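Local coordinates for cellulosomal scaffoldin anchoring protein C (Acetivibrio cellulolyticus, PDB 4UYP) that anchors cellulosomes to the bacterial cell surface, the cohesin domain described here binding the dockerin of the adaptor scaffoldin ScaB, at residues C[45-50]-C[96-101]; C[108-113]-C[137-142]. All coordinates share one frame; numbering follows the deposited sequence.

Interaction 1: C[45-50]-C[96-101]; sequences VTVASI and INFKVS
Segments 45-50 and 96-101 pair as antiparallel strands, laced together across a classic beta bulge, where Ala48 and Ser49 both face Asn97. Asn97 O, the main-chain oxygen, takes a hydrogen bond from Ala48 N at 2.8 Å, nearly along the C=O axis, and a weak one from Ser49 N. Within the bulge, Asn97 N in turn donates to Ser49 O. Here the side chains add a bond of their own. Ser49 holds OG between its backbone N and carbonyl carbon (chi1 53°), while Asn97 turns CG beside its own N (chi1 -54°). Asn97 ND2 thus reaches Ser49 OG at 2.9 Å, with the hydroxyl lying close to the amide plane. Both ends of the amide are engaged further, OD1 by Ser18 and ND2 by Asp51, which should fix its flip. On the same face, Thr46 and Lys99 run side by side, and a water bridges Thr46 OG1 and Lys99 O, to which it donates.

The other face is apolar. Phe98, with CG anti to its carbonyl carbon (chi1 -79°), lays its CD1-CE1 side between two valines: Val45 CG2 lies 3.6 Å from Phe98 CD1, and Val47 CG2 lies 3.8 Å from Phe98 CE1, each crossing obliquely. Ile96 CG2, anti to its backbone N, sits 3.4 Å above the plane of the Phe98 ring near its rim and also touches Val47 CG2 at 3.9 Å. Phe40 meets the Phe98 ring edge-to-face.

The chemistry is therefore split by face: branched aliphatic groups and a phenyl ring turn into the core of the cohesin beta-sandwich, whereas on the bulged outer side an amide-hydroxyl bond ties Asn97 to Ser49 and a water ties the Thr46 hydroxyl to the main chain of Lys99.

Interaction 2: C[108-113]-C[137-142]; sequences ELYNIT and GKIEVI
The strands of 108-113 and 137-142 pair in regular antiparallel fashion, with five backbone hydrogen bonds in unbroken register; the straightest runs from Val141 N to Glu108 O at 172°. The inner relief is set by Tyr110, whose ring crosses Val141 obliquely, with Ile139 CG2 more loosely beside Tyr110 CD2. Val141 CG2 is the bump that meets the outer end of the ring, 3.5 Å from Tyr110 CE2 and equally near the hydroxyl. Further along this face, Ile139 CD1 fits against the bent tip of Ile112, meeting Ile112 CD1 at 3.8 Å. Gly137, opposite Ile112, adds no side chain to this surface.

On the reverse face Leu109 runs beside the extended Glu140, its CD2 3.6 Å from Glu140 CG, and Lys138 lies alongside Asn111. That face meets another copy of the protein: the Asn111 amide bonds to Val132 and Tyr134 of the second subunit.

Tyr110 OH donates to Glu108 OE1 over a short 2.5 Å, and Glu108 OE2 forms a salt bridge with Lys130 of the second subunit. The lysine probably stabilises the carboxylate's negative charge, and the phenol is pinned at the polar margin of an otherwise greasy inner surface.

In the fold
Both segments of interaction 1 precede both segments of interaction 2 in sequence, yet the centres lie only about 12 Å apart. Strand 91-100 is followed directly by strand 109-122, so the chain passes straight from one pairing to the other. Both pairings belong to the same sheet, separated by strands 16-24 and 3-11, and the sheet folds round so that their inner faces meet in the core: Val45 CG1 packs 3.6 Å from Tyr110 CD2, while Phe98 touches both Ile112 and Ile139. Strand 45-52 is an outermost strand of its chain, whereas 109-122 sits between 133-141 and 33-39. Together the contacts illustrate how separate strand pairings, each with one apolar face, share a single hydrophobic interior.

Interaction 1: C[45-50]-C[96-101]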
loop_
_atom_site.group_PDB
_atom_site.type_symbol
_atom_site.label_atom_id
_atom_site.label_comp_id
_atom_site.label_asym_id
_atom_site.label_seq_id
_atom_site.Cartn_x
_atom_site.Cartn_y
_atom_site.Cartn_z
ATOM N N VAL C 45 10.717 -5.833 9.024
ATOM C CA VAL C 45 10.689 -7.202 8.517
ATOM C C VAL C 45 11.012 -7.127 7.036
ATOM O O VAL C 45 10.794 -6.125 6.349
ATOM C CB VAL C 45 9.318 -7.883 8.689
ATOM C CG1 VAL C 45 9.022 -8.035 10.206
ATOM C CG2 VAL C 45 8.186 -7.153 7.983
ATOM N N THR C 46 11.444 -8.261 6.532
ATOM C CA THR C 46 11.676 -8.423 5.095
ATOM C C THR C 46 11.159 -9.835 4.724
ATOM O O THR C 46 11.082 -10.768 5.560
ATOM C CB THR C 46 13.132 -8.320 4.658
ATOM O OG1 THR C 46 13.974 -9.157 5.499
ATOM C CG2 THR C 46 13.515 -6.880 4.653
ATOM N N VAL C 47 10.802 -10.038 3.466
ATOM C CA VAL C 47 10.313 -11.365 3.048
ATOM C C VAL C 47 11.475 -12.314 2.739
ATOM O O VAL C 47 12.359 -11.994 1.919
ATOM C CB VAL C 47 9.429 -11.255 1.793
ATOM C CG1 VAL C 47 8.947 -12.639 1.304
ATOM C CG2 VAL C 47 8.207 -10.375 2.070
ATOM N N ALA C 48 11.526 -13.436 3.428
ATOM C CA ALA C 48 12.485 -14.505 3.148
ATOM C C ALA C 48 11.989 -15.377 2.012
ATOM O O ALA C 48 12.782 -15.827 1.132
ATOM C CB ALA C 48 12.748 -15.358 4.410
ATOM N N SER C 49 10.681 -15.676 1.997
ATOM C CA SER C 49 10.109 -16.549 0.944
ATOM C C SER C 49 8.596 -16.482 1.069
ATOM O O SER C 49 8.032 -16.055 2.123
ATOM C CB SER C 49 10.497 -18.015 1.068
ATOM O OG SER C 49 10.196 -18.527 2.371
ATOM N N ILE C 50 7.864 -16.822 -0.007
ATOM C CA ILE C 50 6.405 -16.958 0.017
ATOM C C ILE C 50 6.075 -18.374 -0.407
ATOM O O ILE C 50 6.581 -18.791 -1.476
ATOM C CB ILE C 50 5.773 -15.930 -0.945
ATOM C CG1 ILE C 50 6.102 -14.524 -0.450
ATOM C CG2 ILE C 50 4.223 -16.129 -0.945
ATOM C CD1 ILE C 50 5.604 -13.454 -1.413
ATOM N N ILE C 96 3.488 -16.121 4.035
ATOM C CA ILE C 96 4.685 -15.266 3.821
ATOM C C ILE C 96 5.662 -15.536 4.981
ATOM O O ILE C 96 5.204 -15.434 6.157
ATOM C CB ILE C 96 4.359 -13.798 3.783
ATOM C CG1 ILE C 96 3.352 -13.544 2.647
ATOM C CG2 ILE C 96 5.630 -12.958 3.534
ATOM C CD1 ILE C 96 2.762 -12.156 2.776
ATOM N N ASN C 97 6.887 -15.970 4.709
ATOM C CA ASN C 97 7.892 -16.097 5.773
ATOM C C ASN C 97 8.707 -14.851 5.881
ATOM O O ASN C 97 9.397 -14.509 4.914
ATOM C CB ASN C 97 8.727 -17.308 5.437
ATOM C CG ASN C 97 7.855 -18.561 5.232
ATOM O OD1 ASN C 97 7.102 -18.923 6.141
ATOM N ND2 ASN C 97 7.995 -19.198 4.084
ATOM N N PHE C 98 8.549 -14.162 6.997
ATOM C CA PHE C 98 9.195 -12.850 7.188
ATOM C C PHE C 98 10.403 -12.955 8.139
ATOM O O PHE C 98 10.311 -13.610 9.199
ATOM C CB PHE C 98 8.258 -11.888 7.907
ATOM C CG PHE C 98 7.181 -11.262 7.034
ATOM C CD1 PHE C 98 7.537 -10.248 6.163
ATOM C CD2 PHE C 98 5.890 -11.688 7.061
ATOM C CE1 PHE C 98 6.571 -9.581 5.393
ATOM C CE2 PHE C 98 4.885 -10.998 6.270
ATOM C CZ PHE C 98 5.256 -9.976 5.474
ATOM N N LYS C 99 11.523 -12.423 7.719
ATOM C CA LYS C 99 12.669 -12.222 8.639
ATOM C C LYS C 99 12.458 -10.957 9.470
ATOM O O LYS C 99 12.317 -9.869 8.935
ATOM C CB LYS C 99 13.969 -12.078 7.730
ATOM C CG LYS C 99 15.166 -11.496 8.475
ATOM C CD LYS C 99 15.641 -12.508 9.434
ATOM C CE LYS C 99 17.023 -12.055 10.030
ATOM N NZ LYS C 99 17.009 -10.736 10.568
ATOM N N VAL C 100 12.416 -11.153 10.806
ATOM C CA VAL C 100 12.350 -10.053 11.757
ATOM C C VAL C 100 13.786 -9.450 11.887
ATOM O O VAL C 100 14.723 -10.209 12.183
ATOM C CB VAL C 100 11.868 -10.551 13.124
ATOM C CG1 VAL C 100 11.823 -9.380 14.100
ATOM C CG2 VAL C 100 10.462 -11.177 12.961
ATOM N N SER C 101 13.823 -8.129 11.751
ATOM C CA SER C 101 15.152 -7.477 11.859
ATOM C C SER C 101 15.933 -7.906 13.125
ATOM O O SER C 101 15.326 -8.052 14.207
ATOM C CB SER C 101 14.919 -6.060 11.848
ATOM O OG SER C 101 16.169 -5.361 12.098
HETATM O O HOH W 1 14.382 -7.903 8.061
#

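Interaction 2: C[108-113]-C[137-142]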
loop_
_atom_site.group_PDB
_atom_site.type_symbol
_atom_site.label_atom_id
_atom_site.label_comp_id
_atom_site.label_asym_id
_atom_site.label_seq_id
_atom_site.Cartn_x
_atom_site.Cartn_y
_atom_site.Cartn_z
ATOM N N GLU C 108 7.719 -4.451 20.003
ATOM C CA GLU C 108 7.362 -3.807 18.728
ATOM C C GLU C 108 6.288 -4.625 18.044
ATOM O O GLU C 108 6.186 -5.902 18.180
ATOM C CB GLU C 108 8.586 -3.718 17.849
ATOM C CG GLU C 108 9.650 -2.785 18.457
ATOM C CD GLU C 108 10.910 -2.586 17.600
ATOM O OE1 GLU C 108 10.922 -2.726 16.436
ATOM O OE2 GLU C 108 11.813 -1.973 18.179
ATOM N N LEU C 109 5.405 -3.933 17.327
ATOM C CA LEU C 109 4.276 -4.570 16.619
ATOM C C LEU C 109 4.361 -4.150 15.174
ATOM O O LEU C 109 4.404 -2.906 14.890
ATOM C CB LEU C 109 2.915 -4.114 17.187
ATOM C CG LEU C 109 2.787 -4.355 18.723
ATOM C CD1 LEU C 109 1.453 -3.792 19.177
ATOM C CD2 LEU C 109 2.807 -5.821 19.093
ATOM N N TYR C 110 4.388 -5.094 14.275
ATOM C CA TYR C 110 4.507 -4.762 12.824
ATOM C C TYR C 110 3.232 -5.094 12.185
ATOM O O TYR C 110 2.712 -6.229 12.192
ATOM C CB TYR C 110 5.661 -5.522 12.193
ATOM C CG TYR C 110 6.983 -5.373 12.964
ATOM C CD1 TYR C 110 7.322 -4.154 13.598
ATOM C CD2 TYR C 110 7.826 -6.433 13.166
ATOM C CE1 TYR C 110 8.536 -3.957 14.274
ATOM C CE2 TYR C 110 9.040 -6.256 13.808
ATOM C CZ TYR C 110 9.356 -5.022 14.423
ATOM O OH TYR C 110 10.514 -4.842 15.140
ATOM N N ASN C 111 2.568 -4.059 11.574
ATOM C CA ASN C 111 1.278 -4.246 10.863
ATOM C C ASN C 111 1.545 -4.777 9.437
ATOM O O ASN C 111 2.327 -4.165 8.658
ATOM C CB ASN C 111 0.663 -2.843 10.767
ATOM C CG ASN C 111 0.276 -2.350 12.149
ATOM O OD1 ASN C 111 -0.837 -2.667 12.622
ATOM N ND2 ASN C 111 1.132 -1.558 12.741
ATOM N N ILE C 112 0.907 -5.918 9.168
ATOM C CA ILE C 112 1.055 -6.527 7.783
ATOM C C ILE C 112 -0.354 -6.344 7.197
ATOM O O ILE C 112 -1.334 -6.900 7.622
ATOM C CB ILE C 112 1.403 -8.044 7.980
ATOM C CG1 ILE C 112 2.661 -8.263 8.860
ATOM C CG2 ILE C 112 1.632 -8.648 6.627
ATOM C CD1 ILE C 112 3.954 -7.541 8.439
ATOM N N THR C 113 -0.323 -5.417 6.244
ATOM C CA THR C 113 -1.573 -4.778 5.786
ATOM C C THR C 113 -2.018 -5.138 4.374
ATOM O O THR C 113 -1.194 -5.141 3.525
ATOM C CB THR C 113 -1.404 -3.178 5.831
ATOM O OG1 THR C 113 -0.319 -2.710 5.097
ATOM C CG2 THR C 113 -1.129 -2.721 7.352
ATOM N N GLY C 137 -3.030 -8.510 9.757
ATOM C CA GLY C 137 -2.274 -9.245 10.800
ATOM C C GLY C 137 -1.238 -8.338 11.416
ATOM O O GLY C 137 -0.862 -7.283 10.894
ATOM N N LYS C 138 -0.705 -8.792 12.545
ATOM C CA LYS C 138 0.400 -8.099 13.181
ATOM C C LYS C 138 1.465 -9.167 13.558
ATOM O O LYS C 138 1.148 -10.337 13.844
ATOM C CB LYS C 138 -0.041 -7.453 14.510
ATOM C CG LYS C 138 -1.054 -6.328 14.305
ATOM C CD LYS C 138 -1.527 -5.904 15.698
ATOM C CE LYS C 138 -2.869 -5.300 15.779
ATOM N NZ LYS C 138 -3.884 -5.900 14.991
ATOM N N ILE C 139 2.719 -8.753 13.509
ATOM C CA ILE C 139 3.813 -9.572 14.079
ATOM C C ILE C 139 4.287 -8.865 15.335
ATOM O O ILE C 139 4.624 -7.653 15.319
ATOM C CB ILE C 139 4.994 -9.640 13.101
ATOM C CG1 ILE C 139 4.586 -10.384 11.825
ATOM C CG2 ILE C 139 6.238 -10.332 13.773
ATOM C CD1 ILE C 139 5.627 -10.154 10.700
ATOM N N GLU C 140 4.222 -9.583 16.474
ATOM C CA GLU C 140 4.752 -9.042 17.734
ATOM C C GLU C 140 6.141 -9.582 18.046
ATOM O O GLU C 140 6.356 -10.787 17.967
ATOM C CB GLU C 140 3.747 -9.419 18.893
ATOM C CG GLU C 140 4.323 -8.908 20.265
ATOM C CD GLU C 140 3.286 -8.880 21.390
ATOM O OE1 GLU C 140 2.130 -9.291 21.177
ATOM O OE2 GLU C 140 3.675 -8.419 22.463
ATOM N N VAL C 141 7.080 -8.665 18.348
ATOM C CA VAL C 141 8.447 -9.098 18.722
ATOM C C VAL C 141 8.478 -9.530 20.208
ATOM O O VAL C 141 8.074 -8.730 21.065
ATOM C CB VAL C 141 9.439 -7.987 18.436
ATOM C CG1 VAL C 141 10.826 -8.524 18.770
ATOM C CG2 VAL C 141 9.340 -7.596 16.974
ATOM N N ILE C 142 8.866 -10.764 20.413
ATOM C CA ILE C 142 8.895 -11.305 21.787
ATOM C C ILE C 142 10.308 -11.646 22.194
ATOM O O ILE C 142 11.240 -11.696 21.392
ATOM C CB ILE C 142 7.925 -12.474 21.939
ATOM C CG1 ILE C 142 8.251 -13.608 20.954
ATOM C CG2 ILE C 142 6.481 -12.016 21.803
ATOM C CD1 ILE C 142 7.483 -14.921 21.236
HETATM O O HOH W 2 -2.258 -4.341 10.771
#